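Local coordinates for protein oxidoreductase (PDB 1ZH8) that probably catalyses NADP-dependent oxidation or reduction of a CH-OH group, as a member of the GFO/IDH/MocA oxidoreductase family, at residues Leu196-Arg208 with Gln315-Val327. Numbering follows the deposited sequence. Where two conformers were deposited one is given.
With NAP (NADP nicotinamide-adenine-dinucleotide phosphate), chain D.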
ATOM      1  N   LEU A 196      -8.884  -4.796 -14.557  1.00 34.68           N
ATOM      2  CA  LEU A 196      -7.539  -4.726 -14.031  1.00 35.47           C
ATOM      3  C   LEU A 196      -6.479  -4.673 -15.135  1.00 36.62           C
ATOM      4  O   LEU A 196      -5.506  -3.906 -15.013  1.00 38.21           O
ATOM      5  CB  LEU A 196      -7.262  -5.837 -13.023  1.00 35.96           C
ATOM      6  CG  LEU A 196      -8.217  -5.888 -11.815  1.00 35.67           C
ATOM      7  CD1 LEU A 196      -7.785  -7.018 -10.865  1.00 33.22           C
ATOM      8  CD2 LEU A 196      -8.303  -4.534 -11.094  1.00 29.51           C
ATOM      9  N   SER A 197      -6.660  -5.434 -16.212  1.00 34.93           N
ATOM     10  CA  SER A 197      -5.736  -5.325 -17.345  1.00 37.00           C
ATOM     11  C   SER A 197      -6.050  -4.120 -18.220  1.00 38.26           C
ATOM     12  O   SER A 197      -5.152  -3.433 -18.692  1.00 40.71           O
ATOM     13  CB  SER A 197      -5.831  -6.560 -18.233  0.50 37.37           C
ATOM     14  OG  SER A 197      -5.064  -7.612 -17.717  0.50 39.14           O
ATOM     15  N   ASP A 198      -7.336  -3.884 -18.436  1.00 38.27           N
ATOM     16  CA  ASP A 198      -7.795  -2.832 -19.318  1.00 41.04           C
ATOM     17  C   ASP A 198      -7.168  -1.481 -18.929  1.00 41.79           C
ATOM     18  O   ASP A 198      -6.521  -0.843 -19.763  1.00 42.33           O
ATOM     19  CB  ASP A 198      -9.336  -2.811 -19.334  1.00 42.26           C
ATOM     20  CG  ASP A 198      -9.913  -1.690 -20.173  1.00 46.90           C
ATOM     21  OD1 ASP A 198      -9.211  -1.153 -21.058  1.00 52.26           O
ATOM     22  OD2 ASP A 198     -11.086  -1.341 -19.936  1.00 52.26           O
ATOM     23  N   GLY A 199      -7.319  -1.081 -17.669  1.00 38.78           N
ATOM     24  CA  GLY A 199      -6.714   0.142 -17.181  1.00 38.50           C
ATOM     25  C   GLY A 199      -5.355  -0.071 -16.545  1.00 39.53           C
ATOM     26  O   GLY A 199      -4.571   0.860 -16.445  1.00 42.10           O
ATOM     27  N   GLY A 200      -5.064  -1.294 -16.107  1.00 38.93           N
ATOM     28  CA  GLY A 200      -3.806  -1.571 -15.392  1.00 36.06           C
ATOM     29  C   GLY A 200      -2.534  -1.425 -16.219  1.00 37.42           C
ATOM     30  O   GLY A 200      -1.513  -0.899 -15.716  1.00 38.29           O
ATOM     31  N   VAL A 201      -2.574  -1.864 -17.485  1.00 34.17           N
ATOM     32  CA  VAL A 201      -1.418  -1.673 -18.364  1.00 34.44           C
ATOM     33  C   VAL A 201      -0.930  -0.188 -18.406  1.00 34.49           C
ATOM     34  O   VAL A 201       0.265   0.074 -18.376  1.00 33.80           O
ATOM     35  CB  VAL A 201      -1.604  -2.340 -19.755  1.00 36.09           C
ATOM     36  CG1 VAL A 201      -1.750  -3.850 -19.572  1.00 32.72           C
ATOM     37  CG2 VAL A 201      -2.814  -1.761 -20.522  1.00 32.70           C
ATOM     38  N   HIS A 202      -1.854   0.771 -18.404  1.00 35.46           N
ATOM     39  CA  HIS A 202      -1.476   2.193 -18.291  1.00 36.73           C
ATOM     40  C   HIS A 202      -0.616   2.469 -17.063  1.00 36.92           C
ATOM     41  O   HIS A 202       0.468   3.069 -17.160  1.00 38.52           O
ATOM     42  CB  HIS A 202      -2.711   3.093 -18.202  1.00 36.04           C
ATOM     43  CG  HIS A 202      -3.521   3.114 -19.447  1.00 38.76           C
ATOM     44  ND1 HIS A 202      -2.996   3.480 -20.669  1.00 42.82           N
ATOM     45  CD2 HIS A 202      -4.822   2.816 -19.667  1.00 38.73           C
ATOM     46  CE1 HIS A 202      -3.943   3.406 -21.589  1.00 45.44           C
ATOM     47  NE2 HIS A 202      -5.059   3.004 -21.007  1.00 43.86           N
ATOM     48  N   HIS A 203      -1.105   2.028 -15.909  1.00 34.32           N
ATOM     49  CA  HIS A 203      -0.391   2.245 -14.665  1.00 32.68           C
ATOM     50  C   HIS A 203       0.986   1.538 -14.624  1.00 34.17           C
ATOM     51  O   HIS A 203       1.978   2.128 -14.171  1.00 37.10           O
ATOM     52  CB  HIS A 203      -1.306   1.901 -13.488  1.00 31.74           C
ATOM     53  CG  HIS A 203      -2.718   2.398 -13.669  1.00 38.23           C
ATOM     54  ND1 HIS A 203      -3.825   1.615 -13.412  1.00 39.01           N
ATOM     55  CD2 HIS A 203      -3.197   3.572 -14.153  1.00 36.14           C
ATOM     56  CE1 HIS A 203      -4.924   2.295 -13.699  1.00 38.90           C
ATOM     57  NE2 HIS A 203      -4.572   3.487 -14.147  1.00 37.74           N
ATOM     58  N   ALA A 204       1.077   0.311 -15.133  1.00 32.14           N
ATOM     59  CA  ALA A 204       2.367  -0.372 -15.190  1.00 30.81           C
ATOM     60  C   ALA A 204       3.314   0.386 -16.118  1.00 32.08           C
ATOM     61  O   ALA A 204       4.519   0.545 -15.826  1.00 31.12           O
ATOM     62  CB  ALA A 204       2.190  -1.820 -15.666  1.00 31.97           C
ATOM     63  N   ALA A 205       2.767   0.877 -17.235  1.00 30.86           N
ATOM     64  CA  ALA A 205       3.579   1.625 -18.170  1.00 31.28           C
ATOM     65  C   ALA A 205       4.235   2.809 -17.441  1.00 32.60           C
ATOM     66  O   ALA A 205       5.469   2.989 -17.492  1.00 31.70           O
ATOM     67  CB  ALA A 205       2.754   2.075 -19.359  1.00 30.63           C
ATOM     68  N   ALA A 206       3.421   3.553 -16.695  1.00 31.50           N
ATOM     69  CA  ALA A 206       3.917   4.732 -15.987  1.00 33.28           C
ATOM     70  C   ALA A 206       4.949   4.388 -14.921  1.00 34.93           C
ATOM     71  O   ALA A 206       6.000   5.020 -14.843  1.00 38.09           O
ATOM     72  CB  ALA A 206       2.774   5.542 -15.400  1.00 29.55           C
HETATM   73  N   MSE A 207       4.672   3.372 -14.113  1.00 36.34           N
HETATM   74  CA  MSE A 207       5.601   3.009 -13.037  1.00 34.67           C
HETATM   75  C   MSE A 207       6.943   2.539 -13.620  1.00 35.89           C
HETATM   76  O   MSE A 207       8.018   2.866 -13.082  1.00 37.46           O
HETATM   77  CB  MSE A 207       4.973   1.948 -12.146  1.00 32.67           C
HETATM   78  CG  MSE A 207       3.720   2.464 -11.466  1.00 40.12           C
HETATM   79 SE   MSE A 207       2.918   1.209 -10.215  1.00 52.31          SE
HETATM   80  CE  MSE A 207       1.655   0.268 -11.416  1.00 39.46           C
ATOM     81  N   ARG A 208       6.885   1.793 -14.726  1.00 33.18           N
ATOM     82  CA  ARG A 208       8.113   1.324 -15.360  1.00 34.22           C
ATOM     83  C   ARG A 208       8.889   2.489 -15.984  1.00 33.05           C
ATOM     84  O   ARG A 208      10.123   2.498 -15.980  1.00 31.22           O
ATOM     85  CB  ARG A 208       7.852   0.214 -16.394  1.00 33.55           C
ATOM     86  CG  ARG A 208       7.221  -1.072 -15.818  1.00 32.62           C
ATOM     87  CD  ARG A 208       6.934  -2.117 -16.923  1.00 37.30           C
ATOM     88  NE  ARG A 208       8.077  -2.295 -17.818  1.00 32.89           N
ATOM     89  CZ  ARG A 208       8.127  -1.854 -19.075  1.00 39.84           C
ATOM     90  NH1 ARG A 208       7.087  -1.236 -19.602  1.00 35.45           N
ATOM     91  NH2 ARG A 208       9.219  -2.034 -19.813  1.00 33.59           N
ATOM     92  N   GLN A 315       7.599  -3.859 -24.617  1.00 37.60           N
ATOM     93  CA  GLN A 315       7.218  -2.960 -23.507  1.00 37.03           C
ATOM     94  C   GLN A 315       5.797  -3.237 -23.043  1.00 36.65           C
ATOM     95  O   GLN A 315       5.513  -3.255 -21.835  1.00 35.49           O
ATOM     96  CB  GLN A 315       7.341  -1.485 -23.918  1.00 38.35           C
ATOM     97  CG  GLN A 315       8.776  -0.960 -24.063  1.00 38.30           C
ATOM     98  CD  GLN A 315       9.500  -0.974 -22.739  1.00 50.18           C
ATOM     99  OE1 GLN A 315       9.007  -0.427 -21.748  1.00 45.55           O
ATOM    100  NE2 GLN A 315      10.659  -1.649 -22.694  1.00 52.59           N
ATOM    101  N   ALA A 316       4.907  -3.464 -24.006  1.00 35.38           N
ATOM    102  CA  ALA A 316       3.493  -3.624 -23.688  1.00 35.23           C
ATOM    103  C   ALA A 316       3.311  -4.972 -23.025  1.00 36.97           C
ATOM    104  O   ALA A 316       2.481  -5.133 -22.126  1.00 37.30           O
ATOM    105  CB  ALA A 316       2.646  -3.532 -24.935  1.00 34.34           C
ATOM    106  N   LEU A 317       4.116  -5.940 -23.458  1.00 37.55           N
ATOM    107  CA  LEU A 317       4.026  -7.264 -22.891  1.00 37.24           C
ATOM    108  C   LEU A 317       4.436  -7.189 -21.416  1.00 37.36           C
ATOM    109  O   LEU A 317       3.784  -7.777 -20.553  1.00 38.05           O
ATOM    110  CB  LEU A 317       4.868  -8.260 -23.687  1.00 33.94           C
ATOM    111  CG  LEU A 317       4.644  -9.714 -23.245  1.00 35.15           C
ATOM    112  CD1 LEU A 317       3.254 -10.162 -23.585  1.00 27.07           C
ATOM    113  CD2 LEU A 317       5.683 -10.673 -23.850  1.00 29.89           C
ATOM    114  N   LYS A 318       5.494  -6.432 -21.138  1.00 36.89           N
ATOM    115  CA  LYS A 318       5.919  -6.204 -19.751  1.00 37.97           C
ATOM    116  C   LYS A 318       4.851  -5.491 -18.915  1.00 36.63           C
ATOM    117  O   LYS A 318       4.684  -5.803 -17.742  1.00 36.00           O
ATOM    118  CB  LYS A 318       7.257  -5.454 -19.686  1.00 39.34           C
ATOM    119  CG  LYS A 318       8.440  -6.269 -20.221  1.00 38.73           C
ATOM    120  CD  LYS A 318       9.683  -5.389 -20.453  1.00 37.18           C
ATOM    121  CE  LYS A 318      10.891  -6.287 -20.780  1.00 44.01           C
ATOM    122  NZ  LYS A 318      12.164  -5.547 -20.911  1.00 47.26           N
ATOM    123  N   ASP A 319       4.110  -4.559 -19.516  1.00 35.78           N
ATOM    124  CA  ASP A 319       3.016  -3.939 -18.786  1.00 36.78           C
ATOM    125  C   ASP A 319       1.976  -4.994 -18.395  1.00 36.44           C
ATOM    126  O   ASP A 319       1.499  -5.034 -17.246  1.00 35.53           O
ATOM    127  CB  ASP A 319       2.324  -2.853 -19.603  1.00 39.55           C
ATOM    128  CG  ASP A 319       3.246  -1.729 -20.020  1.00 40.43           C
ATOM    129  OD1 ASP A 319       4.210  -1.419 -19.287  1.00 40.30           O
ATOM    130  OD2 ASP A 319       2.976  -1.145 -21.096  1.00 44.66           O
ATOM    131  N   LEU A 320       1.639  -5.848 -19.357  1.00 35.00           N
ATOM    132  CA  LEU A 320       0.593  -6.813 -19.148  1.00 35.42           C
ATOM    133  C   LEU A 320       1.053  -7.822 -18.090  1.00 35.39           C
ATOM    134  O   LEU A 320       0.310  -8.108 -17.169  1.00 37.29           O
ATOM    135  CB  LEU A 320       0.200  -7.472 -20.473  1.00 34.08           C
ATOM    136  CG  LEU A 320      -0.950  -8.475 -20.448  1.00 31.05           C
ATOM    137  CD1 LEU A 320      -2.179  -7.892 -19.781  1.00 31.48           C
ATOM    138  CD2 LEU A 320      -1.296  -8.868 -21.861  1.00 32.21           C
ATOM    139  N   ALA A 321       2.294  -8.294 -18.201  1.00 34.11           N
ATOM    140  CA  ALA A 321       2.904  -9.211 -17.224  1.00 35.00           C
ATOM    141  C   ALA A 321       2.796  -8.752 -15.755  1.00 34.84           C
ATOM    142  O   ALA A 321       2.498  -9.564 -14.871  1.00 33.69           O
ATOM    143  CB  ALA A 321       4.367  -9.480 -17.588  1.00 32.82           C
ATOM    144  N   PHE A 322       3.039  -7.467 -15.501  1.00 32.90           N
ATOM    145  CA  PHE A 322       2.844  -6.911 -14.169  1.00 35.87           C
ATOM    146  C   PHE A 322       1.415  -7.176 -13.672  1.00 36.92           C
ATOM    147  O   PHE A 322       1.223  -7.712 -12.578  1.00 37.81           O
ATOM    148  CB  PHE A 322       3.161  -5.399 -14.132  1.00 37.52           C
ATOM    149  CG  PHE A 322       2.781  -4.732 -12.830  1.00 36.79           C
ATOM    150  CD1 PHE A 322       3.678  -4.693 -11.763  1.00 43.66           C
ATOM    151  CD2 PHE A 322       1.523  -4.164 -12.663  1.00 37.37           C
ATOM    152  CE1 PHE A 322       3.343  -4.086 -10.554  1.00 41.53           C
ATOM    153  CE2 PHE A 322       1.164  -3.560 -11.450  1.00 38.92           C
ATOM    154  CZ  PHE A 322       2.081  -3.520 -10.396  1.00 46.33           C
ATOM    155  N   ILE A 323       0.418  -6.821 -14.484  1.00 35.99           N
ATOM    156  CA  ILE A 323      -0.977  -7.026 -14.096  1.00 35.61           C
ATOM    157  C   ILE A 323      -1.317  -8.506 -14.000  1.00 37.19           C
ATOM    158  O   ILE A 323      -1.896  -8.949 -13.000  1.00 39.04           O
ATOM    159  CB  ILE A 323      -1.958  -6.307 -15.045  1.00 36.81           C
ATOM    160  CG1 ILE A 323      -1.704  -4.788 -15.018  1.00 33.50           C
ATOM    161  CG2 ILE A 323      -3.400  -6.605 -14.660  1.00 32.68           C
ATOM    162  CD1 ILE A 323      -1.921  -4.180 -13.680  1.00 25.83           C
ATOM    163  N   GLU A 324      -0.937  -9.291 -15.003  1.00 35.26           N
ATOM    164  CA  GLU A 324      -1.224 -10.724 -14.934  1.00 35.26           C
ATOM    165  C   GLU A 324      -0.627 -11.373 -13.660  1.00 35.78           C
ATOM    166  O   GLU A 324      -1.264 -12.207 -13.034  1.00 36.12           O
ATOM    167  CB  GLU A 324      -0.781 -11.444 -16.201  1.00 32.68           C
ATOM    168  CG  GLU A 324      -1.175 -12.926 -16.224  1.00 37.04           C
ATOM    169  CD  GLU A 324      -1.090 -13.563 -17.603  1.00 39.58           C
ATOM    170  OE1 GLU A 324      -1.193 -12.850 -18.636  1.00 44.58           O
ATOM    171  OE2 GLU A 324      -0.933 -14.795 -17.648  1.00 42.81           O
ATOM    172  N   ALA A 325       0.570 -10.954 -13.264  1.00 35.01           N
ATOM    173  CA  ALA A 325       1.170 -11.424 -12.009  1.00 35.87           C
ATOM    174  C   ALA A 325       0.315 -11.092 -10.780  1.00 35.82           C
ATOM    175  O   ALA A 325       0.064 -11.971  -9.960  1.00 35.95           O
ATOM    176  CB  ALA A 325       2.575 -10.875 -11.841  1.00 34.28           C
ATOM    177  N   CYS A 326      -0.117  -9.835 -10.664  1.00 35.06           N
ATOM    178  CA  CYS A 326      -1.042  -9.402  -9.619  1.00 35.09           C
ATOM    179  C   CYS A 326      -2.337 -10.197  -9.543  1.00 35.20           C
ATOM    180  O   CYS A 326      -2.781 -10.557  -8.463  1.00 35.61           O
ATOM    181  CB  CYS A 326      -1.413  -7.947  -9.834  1.00 35.65           C
ATOM    182  SG  CYS A 326      -0.065  -6.811  -9.526  1.00 40.58           S
ATOM    183  N   VAL A 327      -2.949 -10.449 -10.695  1.00 36.53           N
ATOM    184  CA  VAL A 327      -4.205 -11.191 -10.785  1.00 34.25           C
ATOM    185  C   VAL A 327      -4.040 -12.587 -10.234  1.00 36.29           C
ATOM    186  O   VAL A 327      -4.898 -13.070  -9.491  1.00 38.04           O
ATOM    187  CB  VAL A 327      -4.741 -11.251 -12.246  1.00 35.43           C
ATOM    188  CG1 VAL A 327      -5.858 -12.284 -12.398  1.00 35.81           C
ATOM    189  CG2 VAL A 327      -5.254  -9.894 -12.669  1.00 29.05           C
TER
HETATM  190  PA  NAP D 400     -15.628  -0.304 -28.246  1.00 28.47           P
HETATM  191  O1A NAP D 400     -16.380   0.974 -28.147  1.00 32.37           O
HETATM  192  O2A NAP D 400     -16.455  -1.495 -27.988  1.00 26.84           O
HETATM  193  O5B NAP D 400     -14.897  -0.345 -29.673  1.00 30.12           O
HETATM  194  C5B NAP D 400     -14.668  -1.575 -30.320  1.00 31.72           C
HETATM  195  C4B NAP D 400     -15.054  -1.413 -31.778  1.00 31.67           C
HETATM  196  O4B NAP D 400     -14.634  -2.547 -32.526  1.00 31.92           O
HETATM  197  C3B NAP D 400     -16.564  -1.312 -31.960  1.00 29.91           C
HETATM  198  O3B NAP D 400     -16.746  -0.412 -33.014  1.00 30.83           O
HETATM  199  C2B NAP D 400     -16.911  -2.728 -32.386  1.00 33.34           C
HETATM  200  O2B NAP D 400     -18.139  -3.085 -33.012  1.00 39.31           O
HETATM  201  C1B NAP D 400     -15.733  -3.027 -33.286  1.00 30.87           C
HETATM  202  N9A NAP D 400     -15.615  -4.460 -33.540  1.00 30.92           N
HETATM  203  C8A NAP D 400     -15.947  -5.502 -32.703  1.00 28.15           C
HETATM  204  N7A NAP D 400     -15.657  -6.659 -33.338  1.00 29.54           N
HETATM  205  C5A NAP D 400     -15.153  -6.363 -34.565  1.00 33.50           C
HETATM  206  C6A NAP D 400     -14.701  -7.143 -35.622  1.00 31.39           C
HETATM  207  N6A NAP D 400     -14.732  -8.463 -35.549  1.00 35.32           N
HETATM  208  N1A NAP D 400     -14.216  -6.547 -36.757  1.00 33.09           N
HETATM  209  C2A NAP D 400     -14.199  -5.177 -36.852  1.00 36.41           C
HETATM  210  N3A NAP D 400     -14.651  -4.399 -35.817  1.00 28.65           N
HETATM  211  C4A NAP D 400     -15.117  -4.984 -34.695  1.00 32.47           C
HETATM  212  O3  NAP D 400     -14.441  -0.286 -27.176  1.00 25.47           O
HETATM  213  PN  NAP D 400     -13.309   0.852 -27.101  1.00 27.99           P
HETATM  214  O1N NAP D 400     -13.264   1.762 -28.290  1.00 25.81           O
HETATM  215  O2N NAP D 400     -13.484   1.325 -25.735  1.00 28.02           O
HETATM  216  O5D NAP D 400     -11.923   0.031 -27.129  1.00 30.35           O
HETATM  217  C5D NAP D 400     -11.299  -0.440 -28.310  1.00 26.73           C
HETATM  218  C4D NAP D 400      -9.798  -0.567 -28.057  1.00 27.06           C
HETATM  219  O4D NAP D 400      -9.298   0.695 -27.633  1.00 34.85           O
HETATM  220  C3D NAP D 400      -9.510  -1.558 -26.925  1.00 26.91           C
HETATM  221  O3D NAP D 400      -8.387  -2.351 -27.227  1.00 31.49           O
HETATM  222  C2D NAP D 400      -9.205  -0.697 -25.722  1.00 28.93           C
HETATM  223  O2D NAP D 400      -8.304  -1.312 -24.825  1.00 30.92           O
HETATM  224  C1D NAP D 400      -8.639   0.554 -26.379  1.00 31.93           C
HETATM  225  N1N NAP D 400      -8.842   1.724 -25.529  1.00 29.96           N
HETATM  226  C2N NAP D 400      -7.742   2.429 -25.133  1.00 29.38           C
HETATM  227  C3N NAP D 400      -7.873   3.552 -24.311  1.00 33.96           C
HETATM  228  C7N NAP D 400      -6.692   4.457 -24.057  1.00 35.45           C
HETATM  229  O7N NAP D 400      -6.909   5.544 -23.191  1.00 31.58           O
HETATM  230  N7N NAP D 400      -5.495   4.239 -24.637  1.00 28.13           N
HETATM  231  C4N NAP D 400      -9.152   3.954 -23.902  1.00 31.76           C
HETATM  232  C5N NAP D 400     -10.278   3.234 -24.325  1.00 35.40           C
HETATM  233  C6N NAP D 400     -10.109   2.113 -25.143  1.00 36.13           C
HETATM  234  P2B NAP D 400     -19.274  -2.224 -33.760  1.00 37.42           P
HETATM  235  O1X NAP D 400     -18.928  -1.995 -35.216  1.00 37.87           O
HETATM  236  O2X NAP D 400     -19.460  -0.874 -33.104  1.00 37.32           O
HETATM  237  O3X NAP D 400     -20.520  -3.074 -33.634  1.00 38.21           O
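Arg208 reaches across to Asp319 and Gln315 with the end of its guanidinium. Its NH1 bonds OD1 of Asp319 at 2.9 Å in a salt bridge. This nitrogen meets the carboxylate from above its plane, and the two flat groups stand 59° apart. NH2 of Arg208 bonds OE1 of Gln315, with the donor well above the amide's carbonyl plane; at 2.5 Å this bond is shorter than usual, so its exact geometry is doubtful. The Gln315 chain bends at chi2 (-65°), which turns its amide towards the arginine. Over the centre of one guanidinium face lies CB of Lys318, while the lysine chain runs on across the arginine at about a right angle. Glu213 pairs with NE of Arg208. With an alanine here, Asp319 OD1 and Glu213 are likely to lose this cationic partner, and the Gln315 amide to be freer to turn.

Asp319 is a knob among Val201, Ala204, Ala205 and Arg208. Its other oxygen, OD2, forms a salt bridge with Arg143. The segments 196-208 and 315-327, parts of helices 195-211 and 313-329, cross at 114° with their axes 8.2 Å apart at closest approach, in the C-terminal part of the GFO/IDH/MocA fold. They lie against its large mixed sheet: Phe322 touches strand 214-222 and Met207 touches strands 163-171 and 233-240. On its far side from this crossing, helix 195-211 carries Asp198 and His202 of the NADP pocket; His202 CE1 is 3.5 Å from N7N of the nicotinamide amide.

Ile323 is the second knob, set among Leu196, Ser197, Gly200 and Val201. Its CD1 lies 3.6 Å from Gly200 CA. The other branch, CG2, lies against Leu196 O. Ala204 CB and the selenomethionine methyl CE of Met207 both approach the Phe322 ring obliquely, CE standing 3.9 Å from CE2 of the ring.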